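Local coordinates for putative NAD dependent dehydrogenase (Micromonospora echinospora, PDB 6NOR), which binds NAD and probably acts as an oxidoreductase in the biosynthesis of the aminoglycoside antibiotic gentamicin, at residues 37-42 / 314-319; 147-152 / 308-313; 152-157 / 207-212; 258-263 / 276-281. One frame throughout, in Å; residues are numbered along the deposited sequence.

Contact 1 of 4, residues 37-42 / 314-319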
# COMPACT_ATOMS: atom_id res chain seq x y z
N GLY A 37 -25.75 18.31 -12.51
CA GLY A 37 -26.36 17.03 -12.20
C GLY A 37 -25.99 16.50 -10.82
O GLY A 37 -26.85 16.03 -10.08
N VAL A 38 -24.71 16.56 -10.47
CA VAL A 38 -24.25 16.13 -9.15
C VAL A 38 -24.98 16.90 -8.04
O VAL A 38 -25.43 16.30 -7.06
CB VAL A 38 -22.73 16.33 -8.97
CG1 VAL A 38 -22.29 15.95 -7.54
CG2 VAL A 38 -21.97 15.54 -10.02
N HIS A 39 -25.07 18.21 -8.21
CA HIS A 39 -25.72 19.04 -7.20
C HIS A 39 -27.20 18.73 -7.12
O HIS A 39 -27.77 18.66 -6.03
CB HIS A 39 -25.51 20.52 -7.48
CG HIS A 39 -24.15 21.02 -7.11
ND1 HIS A 39 -23.71 21.06 -5.81
CD2 HIS A 39 -23.16 21.55 -7.86
CE1 HIS A 39 -22.50 21.58 -5.77
NE2 HIS A 39 -22.14 21.87 -7.00
N ALA A 40 -27.83 18.56 -8.27
CA ALA A 40 -29.24 18.18 -8.34
C ALA A 40 -29.49 16.88 -7.59
O ALA A 40 -30.51 16.72 -6.92
CB ALA A 40 -29.70 18.03 -9.79
N GLU A 41 -28.55 15.94 -7.72
CA GLU A 41 -28.69 14.66 -7.04
C GLU A 41 -28.44 14.81 -5.55
O GLU A 41 -29.13 14.20 -4.74
CB GLU A 41 -27.74 13.61 -7.63
CG GLU A 41 -27.57 12.40 -6.75
CD GLU A 41 -27.31 11.13 -7.52
OE1 GLU A 41 -27.51 10.04 -6.93
OE2 GLU A 41 -26.91 11.21 -8.70
N VAL A 42 -27.48 15.64 -5.17
CA VAL A 42 -27.20 15.86 -3.76
C VAL A 42 -28.32 16.65 -3.10
O VAL A 42 -28.75 16.32 -2.00
CB VAL A 42 -25.85 16.59 -3.55
CG1 VAL A 42 -25.73 17.11 -2.16
CG2 VAL A 42 -24.68 15.66 -3.88
N VAL A 314 -21.80 16.16 -0.57
CA VAL A 314 -22.94 16.00 0.31
C VAL A 314 -22.80 16.92 1.54
O VAL A 314 -23.71 17.64 1.88
CB VAL A 314 -23.11 14.51 0.72
CG1 VAL A 314 -24.15 14.35 1.80
CG2 VAL A 314 -23.49 13.69 -0.47
N HIS A 315 -21.64 16.92 2.16
CA HIS A 315 -21.40 17.74 3.35
C HIS A 315 -21.40 19.24 3.04
O HIS A 315 -21.93 20.03 3.79
CB HIS A 315 -20.09 17.34 4.02
CG HIS A 315 -20.16 16.00 4.68
ND1 HIS A 315 -20.01 14.82 3.97
CD2 HIS A 315 -20.43 15.64 5.96
CE1 HIS A 315 -20.17 13.80 4.80
NE2 HIS A 315 -20.42 14.27 6.01
N GLN A 316 -20.80 19.60 1.91
CA GLN A 316 -20.81 20.98 1.45
C GLN A 316 -22.23 21.51 1.28
O GLN A 316 -22.60 22.53 1.84
CB GLN A 316 -20.06 21.08 0.13
CG GLN A 316 -20.14 22.43 -0.52
CD GLN A 316 -19.48 22.40 -1.88
OE1 GLN A 316 -18.33 22.78 -2.03
NE2 GLN A 316 -20.22 21.93 -2.88
N ASP A 317 -23.04 20.79 0.51
CA ASP A 317 -24.38 21.23 0.20
C ASP A 317 -25.29 21.18 1.41
O ASP A 317 -26.20 21.96 1.51
CB ASP A 317 -24.94 20.41 -0.95
CG ASP A 317 -24.28 20.75 -2.26
OD1 ASP A 317 -23.19 21.36 -2.21
OD2 ASP A 317 -24.83 20.42 -3.33
N ARG A 318 -25.02 20.30 2.36
CA ARG A 318 -25.81 20.30 3.57
C ARG A 318 -25.51 21.55 4.37
O ARG A 318 -26.40 22.19 4.90
CB ARG A 318 -25.57 19.06 4.42
CG ARG A 318 -26.49 19.02 5.63
CD ARG A 318 -26.13 17.92 6.60
NE ARG A 318 -26.05 16.61 5.96
CZ ARG A 318 -24.95 15.85 5.95
NH1 ARG A 318 -23.84 16.28 6.54
NH2 ARG A 318 -24.96 14.67 5.35
N GLN A 319 -24.24 21.91 4.45
CA GLN A 319 -23.87 23.08 5.20
C GLN A 319 -24.30 24.38 4.53
O GLN A 319 -24.56 25.37 5.20
CB GLN A 319 -22.38 23.08 5.44
CG GLN A 319 -22.01 22.03 6.44
CD GLN A 319 -20.61 22.19 6.95
OE1 GLN A 319 -20.13 23.32 7.12
NE2 GLN A 319 -19.95 21.07 7.20

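Contact 2 of 4, residues 147-152 / 308-313. With NAD (nicotinamide-adenine-dinucleotide), chain G.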
# COMPACT_ATOMS: atom_id res chain seq x y z
N TYR A 147 -14.51 19.49 2.57
CA TYR A 147 -15.60 18.88 3.34
C TYR A 147 -15.57 17.36 3.26
O TYR A 147 -16.40 16.69 3.84
CB TYR A 147 -16.99 19.34 2.86
CG TYR A 147 -17.25 20.83 2.89
CD1 TYR A 147 -16.93 21.62 1.81
CD2 TYR A 147 -17.89 21.43 3.97
CE1 TYR A 147 -17.18 22.98 1.80
CE2 TYR A 147 -18.16 22.81 3.97
CZ TYR A 147 -17.79 23.58 2.87
OH TYR A 147 -18.02 24.92 2.82
N ALA A 148 -14.63 16.83 2.49
CA ALA A 148 -14.49 15.39 2.36
C ALA A 148 -14.12 14.78 3.71
O ALA A 148 -13.16 15.17 4.33
CB ALA A 148 -13.43 15.04 1.30
N PRO A 149 -14.91 13.79 4.14
CA PRO A 149 -14.81 13.14 5.45
C PRO A 149 -13.38 12.71 5.79
O PRO A 149 -12.89 12.92 6.90
CB PRO A 149 -15.71 11.92 5.29
CG PRO A 149 -16.66 12.29 4.22
CD PRO A 149 -15.92 13.17 3.28
N LYS A 150 -12.71 12.10 4.82
CA LYS A 150 -11.34 11.67 4.98
C LYS A 150 -10.39 12.83 5.23
O LYS A 150 -9.51 12.73 6.09
CB LYS A 150 -10.90 10.87 3.75
CG LYS A 150 -9.52 10.33 3.83
CD LYS A 150 -9.17 9.54 2.58
CE LYS A 150 -10.21 8.47 2.33
NZ LYS A 150 -9.83 7.69 1.17
N PHE A 151 -10.56 13.91 4.48
CA PHE A 151 -9.69 15.08 4.61
C PHE A 151 -9.98 15.86 5.89
O PHE A 151 -9.09 16.43 6.47
CB PHE A 151 -9.84 15.99 3.39
CG PHE A 151 -9.18 15.45 2.14
CD1 PHE A 151 -8.29 14.40 2.21
CD2 PHE A 151 -9.48 15.97 0.91
CE1 PHE A 151 -7.69 13.89 1.05
CE2 PHE A 151 -8.89 15.48 -0.24
CZ PHE A 151 -7.99 14.44 -0.17
N VAL A 152 -11.23 15.88 6.32
CA VAL A 152 -11.59 16.50 7.58
C VAL A 152 -10.89 15.80 8.74
O VAL A 152 -10.27 16.45 9.58
CB VAL A 152 -13.12 16.46 7.80
CG1 VAL A 152 -13.46 16.86 9.20
CG2 VAL A 152 -13.81 17.38 6.81
N ILE A 308 -19.43 10.53 -4.59
CA ILE A 308 -20.02 11.84 -4.35
C ILE A 308 -19.89 12.26 -2.90
O ILE A 308 -19.41 13.34 -2.60
CB ILE A 308 -21.48 11.87 -4.76
CG1 ILE A 308 -21.62 11.62 -6.26
CG2 ILE A 308 -22.08 13.19 -4.40
CD1 ILE A 308 -23.06 11.72 -6.79
N ARG A 309 -20.33 11.40 -1.98
CA ARG A 309 -20.15 11.68 -0.57
C ARG A 309 -18.68 11.78 -0.17
O ARG A 309 -18.29 12.65 0.59
CB ARG A 309 -20.83 10.60 0.26
CG ARG A 309 -20.91 10.93 1.73
CD ARG A 309 -21.57 9.79 2.51
NE ARG A 309 -21.89 10.25 3.85
CZ ARG A 309 -21.00 10.34 4.84
NH1 ARG A 309 -19.75 9.96 4.65
NH2 ARG A 309 -21.38 10.80 6.02
N ASN A 310 -17.85 10.89 -0.69
CA ASN A 310 -16.47 10.89 -0.30
C ASN A 310 -15.67 12.06 -0.86
O ASN A 310 -14.65 12.41 -0.31
CB ASN A 310 -15.82 9.56 -0.68
CG ASN A 310 -16.07 8.50 0.36
OD1 ASN A 310 -16.21 8.81 1.52
ND2 ASN A 310 -16.10 7.24 -0.06
N SER A 311 -16.16 12.69 -1.93
CA SER A 311 -15.52 13.90 -2.44
C SER A 311 -15.95 15.15 -1.70
O SER A 311 -15.43 16.23 -1.95
CB SER A 311 -15.82 14.11 -3.93
OG SER A 311 -15.25 13.10 -4.75
N GLY A 312 -16.92 15.01 -0.80
CA GLY A 312 -17.38 16.12 0.01
C GLY A 312 -18.62 16.89 -0.46
O GLY A 312 -19.02 17.84 0.20
N TYR A 313 -19.22 16.50 -1.58
CA TYR A 313 -20.33 17.27 -2.14
C TYR A 313 -21.54 17.29 -1.21
O TYR A 313 -22.21 18.31 -1.08
CB TYR A 313 -20.77 16.73 -3.49
CG TYR A 313 -19.71 16.81 -4.54
CD1 TYR A 313 -19.31 18.03 -5.04
CD2 TYR A 313 -19.12 15.66 -5.03
CE1 TYR A 313 -18.34 18.10 -6.00
CE2 TYR A 313 -18.16 15.72 -5.99
CZ TYR A 313 -17.76 16.94 -6.47
OH TYR A 313 -16.80 16.97 -7.42
PA NAD G . -20.33 21.08 -18.34
O1A NAD G . -19.76 21.51 -19.71
O2A NAD G . -20.51 19.62 -18.20
O5B NAD G . -21.73 21.77 -18.14
C5B NAD G . -21.84 23.16 -18.37
C4B NAD G . -23.36 23.44 -18.55
O4B NAD G . -23.61 24.71 -18.49
C3B NAD G . -23.76 23.01 -19.95
O3B NAD G . -24.90 22.26 -19.84
C2B NAD G . -24.04 24.34 -20.69
O2B NAD G . -25.08 24.10 -21.71
C1B NAD G . -24.49 25.07 -19.76
N9A NAD G . -24.30 26.49 -19.99
C8A NAD G . -23.30 27.14 -20.62
N7A NAD G . -23.55 28.47 -20.52
C5A NAD G . -24.68 28.64 -19.84
C6A NAD G . -25.38 29.75 -19.48
N6A NAD G . -25.06 31.06 -19.74
N1A NAD G . -26.50 29.64 -18.77
C2A NAD G . -26.97 28.41 -18.43
N3A NAD G . -26.28 27.31 -18.80
C4A NAD G . -25.14 27.42 -19.50
O3 NAD G . -19.37 21.63 -17.26
PN NAD G . -19.24 21.16 -15.74
O1N NAD G . -20.53 20.80 -15.09
O2N NAD G . -18.23 20.02 -15.65
O5D NAD G . -18.65 22.41 -14.97
C5D NAD G . -19.48 23.49 -14.59
C4D NAD G . -18.84 24.21 -13.39
O4D NAD G . -18.64 23.41 -12.38
C3D NAD G . -17.43 24.76 -13.77
O3D NAD G . -17.28 25.94 -13.22
C2D NAD G . -16.46 23.71 -13.19
O2D NAD G . -15.15 24.34 -12.92
C1D NAD G . -17.06 23.31 -12.10
N1N NAD G . -16.72 21.97 -11.74
C2N NAD G . -16.51 21.67 -10.40
C3N NAD G . -16.18 20.38 -9.99
C7N NAD G . -15.94 20.14 -8.49
O7N NAD G . -15.57 19.09 -8.10
N7N NAD G . -16.14 21.21 -7.57
C4N NAD G . -16.03 19.36 -10.90
C5N NAD G . -16.25 19.64 -12.25
C6N NAD G . -16.59 20.96 -12.66
O HOH W 1 -13.54 11.14 2.06

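Contact 3 of 4, residues 152-157 / 207-212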
# COMPACT_ATOMS: atom_id res chain seq x y z
N VAL A 152 -11.23 15.88 6.32
CA VAL A 152 -11.59 16.50 7.58
C VAL A 152 -10.89 15.80 8.74
O VAL A 152 -10.27 16.45 9.58
CB VAL A 152 -13.12 16.46 7.80
CG1 VAL A 152 -13.46 16.86 9.20
CG2 VAL A 152 -13.81 17.38 6.81
N ARG A 153 -10.95 14.48 8.75
CA ARG A 153 -10.17 13.68 9.67
C ARG A 153 -8.69 14.02 9.63
O ARG A 153 -8.07 14.20 10.66
CB ARG A 153 -10.35 12.20 9.37
CG ARG A 153 -9.55 11.31 10.29
CD ARG A 153 -9.91 11.58 11.74
NE ARG A 153 -9.61 10.43 12.58
CZ ARG A 153 -9.21 10.50 13.84
NH1 ARG A 153 -9.03 11.68 14.41
NH2 ARG A 153 -8.98 9.40 14.52
N ALA A 154 -8.11 14.09 8.44
CA ALA A 154 -6.69 14.39 8.31
C ALA A 154 -6.37 15.82 8.78
O ALA A 154 -5.32 16.08 9.36
CB ALA A 154 -6.24 14.18 6.88
N HIS A 155 -7.29 16.74 8.50
CA HIS A 155 -7.15 18.11 8.96
C HIS A 155 -7.09 18.18 10.49
O HIS A 155 -6.30 18.93 11.05
CB HIS A 155 -8.31 18.96 8.42
CG HIS A 155 -8.42 20.31 9.06
ND1 HIS A 155 -7.75 21.41 8.58
CD2 HIS A 155 -9.11 20.72 10.14
CE1 HIS A 155 -8.03 22.46 9.33
NE2 HIS A 155 -8.86 22.07 10.29
N GLU A 156 -7.92 17.39 11.15
CA GLU A 156 -7.94 17.31 12.61
C GLU A 156 -6.61 16.82 13.21
O GLU A 156 -6.14 17.37 14.20
CB GLU A 156 -9.09 16.40 13.07
CG GLU A 156 -9.17 16.18 14.56
CD GLU A 156 -10.13 15.05 14.92
OE1 GLU A 156 -10.28 14.76 16.13
OE2 GLU A 156 -10.74 14.45 14.00
N LEU A 157 -6.00 15.80 12.60
CA LEU A 157 -4.68 15.32 13.05
C LEU A 157 -3.59 16.30 12.71
O LEU A 157 -2.61 16.39 13.42
CB LEU A 157 -4.32 13.95 12.44
CG LEU A 157 -5.37 12.87 12.66
CD1 LEU A 157 -5.00 11.59 11.99
CD2 LEU A 157 -5.60 12.66 14.12
N ARG A 207 -3.86 25.75 2.12
CA ARG A 207 -4.19 26.77 3.12
C ARG A 207 -4.82 26.16 4.34
O ARG A 207 -4.40 26.38 5.46
CB ARG A 207 -5.20 27.78 2.59
CG ARG A 207 -4.71 28.81 1.68
CD ARG A 207 -5.86 29.77 1.37
NE ARG A 207 -6.03 30.82 2.37
CZ ARG A 207 -7.17 31.06 3.01
NH1 ARG A 207 -8.23 30.31 2.77
NH2 ARG A 207 -7.25 32.04 3.89
N TRP A 208 -5.87 25.41 4.08
CA TRP A 208 -6.73 24.85 5.09
C TRP A 208 -5.99 23.88 5.98
O TRP A 208 -6.10 23.95 7.19
CB TRP A 208 -7.91 24.16 4.42
CG TRP A 208 -8.83 23.40 5.31
CD1 TRP A 208 -9.55 23.89 6.37
CD2 TRP A 208 -9.19 22.03 5.18
NE1 TRP A 208 -10.32 22.89 6.91
CE2 TRP A 208 -10.12 21.74 6.19
CE3 TRP A 208 -8.81 21.01 4.30
CZ2 TRP A 208 -10.67 20.48 6.35
CZ3 TRP A 208 -9.36 19.75 4.46
CH2 TRP A 208 -10.28 19.49 5.48
N MET A 209 -5.22 22.99 5.37
CA MET A 209 -4.47 22.02 6.17
C MET A 209 -3.54 22.74 7.14
O MET A 209 -3.27 22.23 8.21
CB MET A 209 -3.68 21.07 5.27
CG MET A 209 -4.57 20.04 4.57
SD MET A 209 -5.41 18.90 5.71
CE MET A 209 -6.39 18.00 4.54
N LEU A 210 -3.09 23.94 6.79
CA LEU A 210 -2.18 24.67 7.67
C LEU A 210 -2.85 25.58 8.69
O LEU A 210 -2.16 26.20 9.50
CB LEU A 210 -1.21 25.51 6.85
CG LEU A 210 -0.08 24.78 6.14
CD1 LEU A 210 0.98 25.77 5.72
CD2 LEU A 210 0.50 23.72 7.02
N GLY A 211 -4.17 25.68 8.65
CA GLY A 211 -4.89 26.55 9.55
C GLY A 211 -5.10 27.93 8.96
O GLY A 211 -5.12 28.92 9.67
N LYS A 212 -5.25 27.97 7.64
CA LYS A 212 -5.45 29.19 6.86
C LYS A 212 -4.58 30.38 7.26
O LYS A 212 -5.11 31.43 7.62
CB LYS A 212 -6.92 29.59 6.92
CG LYS A 212 -7.85 28.56 6.33
CD LYS A 212 -9.29 28.90 6.60
CE LYS A 212 -10.20 27.93 5.88
NZ LYS A 212 -11.64 28.25 6.04
O HOH W 2 -4.91 21.39 10.27

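Contact 4 of 4, residues 258-263 / 276-281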
# COMPACT_ATOMS: atom_id res chain seq x y z
N GLY A 258 -6.17 7.13 -14.00
CA GLY A 258 -7.16 7.47 -13.00
C GLY A 258 -6.78 8.69 -12.17
O GLY A 258 -5.61 8.96 -11.92
N GLU A 259 -7.79 9.45 -11.79
CA GLU A 259 -7.69 10.56 -10.87
C GLU A 259 -6.82 10.29 -9.63
O GLU A 259 -6.94 9.24 -9.00
CB GLU A 259 -9.10 10.95 -10.43
CG GLU A 259 -9.36 12.43 -10.35
CD GLU A 259 -10.83 12.72 -10.11
OE1 GLU A 259 -11.18 13.91 -9.98
OE2 GLU A 259 -11.62 11.75 -10.04
N GLN A 260 -5.96 11.24 -9.29
CA GLN A 260 -5.17 11.16 -8.06
C GLN A 260 -5.38 12.43 -7.24
O GLN A 260 -5.27 13.54 -7.76
CB GLN A 260 -3.66 11.00 -8.32
CG GLN A 260 -3.20 9.88 -9.22
CD GLN A 260 -1.68 9.91 -9.42
OE1 GLN A 260 -0.98 10.65 -8.75
NE2 GLN A 260 -1.18 9.12 -10.36
N LEU A 261 -5.64 12.29 -5.95
CA LEU A 261 -5.68 13.46 -5.09
C LEU A 261 -5.12 13.12 -3.72
O LEU A 261 -5.68 12.33 -2.98
CB LEU A 261 -7.13 14.02 -4.98
CG LEU A 261 -7.34 15.25 -4.09
CD1 LEU A 261 -6.31 16.35 -4.34
CD2 LEU A 261 -8.79 15.82 -4.17
N THR A 262 -4.00 13.75 -3.38
CA THR A 262 -3.34 13.50 -2.10
C THR A 262 -2.93 14.79 -1.36
O THR A 262 -2.64 15.83 -1.95
CB THR A 262 -2.07 12.63 -2.27
OG1 THR A 262 -1.10 13.37 -3.01
CG2 THR A 262 -2.36 11.30 -3.00
N VAL A 263 -2.88 14.67 -0.04
CA VAL A 263 -2.51 15.75 0.84
C VAL A 263 -1.45 15.26 1.80
O VAL A 263 -1.57 14.18 2.37
CB VAL A 263 -3.71 16.27 1.64
CG1 VAL A 263 -3.26 17.39 2.55
CG2 VAL A 263 -4.81 16.76 0.71
N LEU A 276 -7.25 10.28 -1.45
CA LEU A 276 -8.67 10.15 -1.73
C LEU A 276 -9.00 8.95 -2.63
O LEU A 276 -9.68 8.03 -2.20
CB LEU A 276 -9.21 11.42 -2.38
CG LEU A 276 -10.72 11.48 -2.58
CD1 LEU A 276 -11.43 11.31 -1.25
CD2 LEU A 276 -11.14 12.79 -3.24
N TRP A 277 -8.51 8.98 -3.86
CA TRP A 277 -8.86 7.98 -4.86
C TRP A 277 -8.07 6.67 -4.76
O TRP A 277 -8.61 5.62 -5.10
CB TRP A 277 -8.70 8.56 -6.26
CG TRP A 277 -9.54 9.78 -6.44
CD1 TRP A 277 -9.11 11.07 -6.58
CD2 TRP A 277 -10.96 9.83 -6.41
NE1 TRP A 277 -10.19 11.92 -6.67
CE2 TRP A 277 -11.33 11.18 -6.56
CE3 TRP A 277 -11.96 8.86 -6.29
CZ2 TRP A 277 -12.67 11.58 -6.61
CZ3 TRP A 277 -13.28 9.26 -6.33
CH2 TRP A 277 -13.62 10.61 -6.49
N GLN A 278 -6.82 6.72 -4.28
CA GLN A 278 -6.02 5.50 -4.10
C GLN A 278 -6.04 5.04 -2.64
O GLN A 278 -5.30 4.14 -2.28
CB GLN A 278 -4.57 5.69 -4.56
CG GLN A 278 -4.37 5.81 -6.06
CD GLN A 278 -4.91 7.12 -6.64
OE1 GLN A 278 -4.52 8.21 -6.22
NE2 GLN A 278 -5.83 7.00 -7.59
N GLY A 279 -6.87 5.65 -1.81
CA GLY A 279 -6.96 5.25 -0.42
C GLY A 279 -8.34 4.78 -0.02
O GLY A 279 -8.77 4.94 1.12
N MET A 280 -9.06 4.17 -0.95
CA MET A 280 -10.41 3.75 -0.64
C MET A 280 -10.49 2.32 -0.14
O MET A 280 -11.54 1.90 0.31
CB MET A 280 -11.30 3.97 -1.85
CG MET A 280 -12.17 5.17 -1.58
SD MET A 280 -13.16 5.83 -2.86
CE MET A 280 -13.28 7.51 -2.30
N GLY A 281 -9.38 1.59 -0.19
CA GLY A 281 -9.29 0.28 0.43
C GLY A 281 -9.97 -0.85 -0.32
O GLY A 281 -10.19 -1.91 0.23
O HOH W 3 -5.77 9.88 -4.86

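Contact 1 of 4, residues 37-42 / 314-319
Helix 34-44, which follows the glycine-rich turn of the NAD-binding Rossmann fold, meets helix 313-326 through H39, V42, V314, Q316 and D317. The axes of the two short segments come within 10.3 Å and cross at -66°, so the contact is confined to a few side chains. At its polar centre H39 ND1 donates to D317 OD2 at 2.8 Å. The bond is nearly straight and uses the syn lone pair of the carboxylate, and the imidazole and carboxylate planes lie almost in one plane. Q316 takes hold of the other oxygen: its NE2 donates to D317 OD1 at 3.1 Å. Both carboxylate oxygens are thus engaged, which should fix the rotation of the group. With its chain extended past CG, Q316 also brings NE2 to 3.7 Å from H39 CE1, at the imidazole edge. H39 is held at both nitrogens, ND1 by D317 and NE2 by OE2 of the NAD-binding E115, which should fix its ring. Beside this chain V42 supplies the apolar part. Its rotation sends CG1 to D317 CB, 3.6 Å away, and V42 CG2 to V314 CG2 at 4.1 Å. L113 of strand 111-114 packs against both H39 and D317. A histidine-carboxylate hydrogen bond thereby ties the first helix of a Rossmann fold to a helix from late in the chain.

Contact 2 of 4, residues 147-152 / 308-313
A148 and P149, at the start of helix 149-157, lie against the Schellman turn that ends helix 307-310. A148 CB is 3.3 Å from N310 O, and A148 N sits 3.8 Å from G312 CA. The positive phi of G312 and the closeness of that nitrogen leave little room for a CB. P149, the first helical residue after the N-cap A148, sets its CD 3.6 Å from R309 O. R309 reaches past it with an extended chain whose CG is anti to the backbone N (chi1 -170°), so that NH1 passes P149 CG at 3.9 Å before pairing with E306 of the second subunit. The side chain of Y147 takes part through CB, near G312 O, while its ring leads away to an edge-to-face pairing with H332. Further out, N144 ND2 donates to S311 O and N310 ND2 donates to W305 O, which probably steadies the turn; N144 also bonds NAD through OD1. Y313, the next residue, begins helix 313-326 and serves the cofactor: its OH donates to NAD O7N at a short 2.5 Å. A phenylalanine here would lack that hydroxyl and would probably leave the carboxamide oxygen without this donor and freer to turn. At the other end of the contact, a water accepts from K150 N at 3.0 Å and donates to N310 O at 2.9 Å.

Contact 3 of 4, residues 152-157 / 207-212
H155 lays its side chain along the indole of W208, beginning at CB, which sits over the six-membered ring 3.9 Å from its centroid in a CH-pi contact. The torsion that sets CG anti to the backbone N (chi1 168°) sends the imidazole out over the flat of the indole. CG comes 3.5 Å from W208 CZ2; CD2 is more distant, 4.1 Å from the same W208 CZ2. ND1 lies over the CE2-NE1 bond, 3.4 Å from W208 CE2. CE1 reaches W208 NE1 at 3.4 Å and also approaches the backbone O of the same tryptophan. NE2, at the far rim, is nearest to W208 NE1. Together these make an offset stack of the imidazole on the five-membered ring, with centroids 3.9 Å apart and planes only 3° from parallel. W208 stands in the last turn of helix 199-209, which ends in a Schellman motif at G211, where G211 N bonds back to W208 O. H332 meets the indole edge-to-face as well. M209 curls in beside the imidazole: its chain bends at chi2 (-64°), bringing SD 3.8 Å from H155 CA, at the edge of the imidazole rather than over it, and M209 also packs on V263 and V265 of the neighbouring sheet. V152, one turn back on helix 149-157, leans CG2 on W208 CH2 at the margin of the contact. The opposite face of the imidazole has a water near its rim, which donates to both H155 O and M209 O.

Contact 4 of 4, residues 258-263 / 276-281
E259 and W277 lie one over the other, the carboxylate nearly parallel to the indole, 13° between their planes. OE2 stands above the ring toward its rim, 3.5 Å from W277 CE2, and further back along the same extended chain E259 CB rests over the five-membered ring, a CH-pi contact 4.1 Å from its centroid. Chi1 (-58°) sets the indole beside the backbone N, and chi2 turns its face to E259. On its opposite face sits CD2 of L276, and that same methyl meets L261 CD2 at 3.9 Å. L261 N lies at the indole edge, and L261 CB approaches W277 CD1, also at 3.9 Å. Strands 260-267 and 270-275 form a beta hairpin at the edge, within this chain, of the large mixed sheet of the C-terminal domain, and L276 N donates straight onto L261 O at 3.0 Å, carrying the pairing just past the second strand. The chain then turns away, and Q278 reaches back: bent at chi2 (70°), it points NE2 at E259 O, a nearly straight bond of 2.9 Å with the acceptor in its amide plane. Its OE1 lies 3.6 Å from Q260 CB, the two side-chain amides being steeply inclined to each other. An alanine in place of W277 would take away the flat surface between E259 and L276, probably opening a gap there and leaving the E259 carboxylate freer to swing. S311 and W307 also pack on the indole. Q260 OE1 turns to R175 of strand 167-175, the strand on the other side of 260-267.

From the N terminus, residues 37-42 open the widest loop, which contact 1 closes only at 314-319, joining the Rossmann domain to a late helix. Inside it, contact 2 opens at 147-152 and closes at 308-313, just before contact 1 does. Two smaller loops nest in series within contact 2: contact 3 starts at V152, which it shares with contact 2, and closes at 207-212, and contact 4 follows, from 258-263 to 276-281. Contacts 2 and 3 both use helix 149-157; K150 ties that helix to the loop of contact 4 at G279, while M209 of helix 199-209 packs on V263 of the C-terminal sheet.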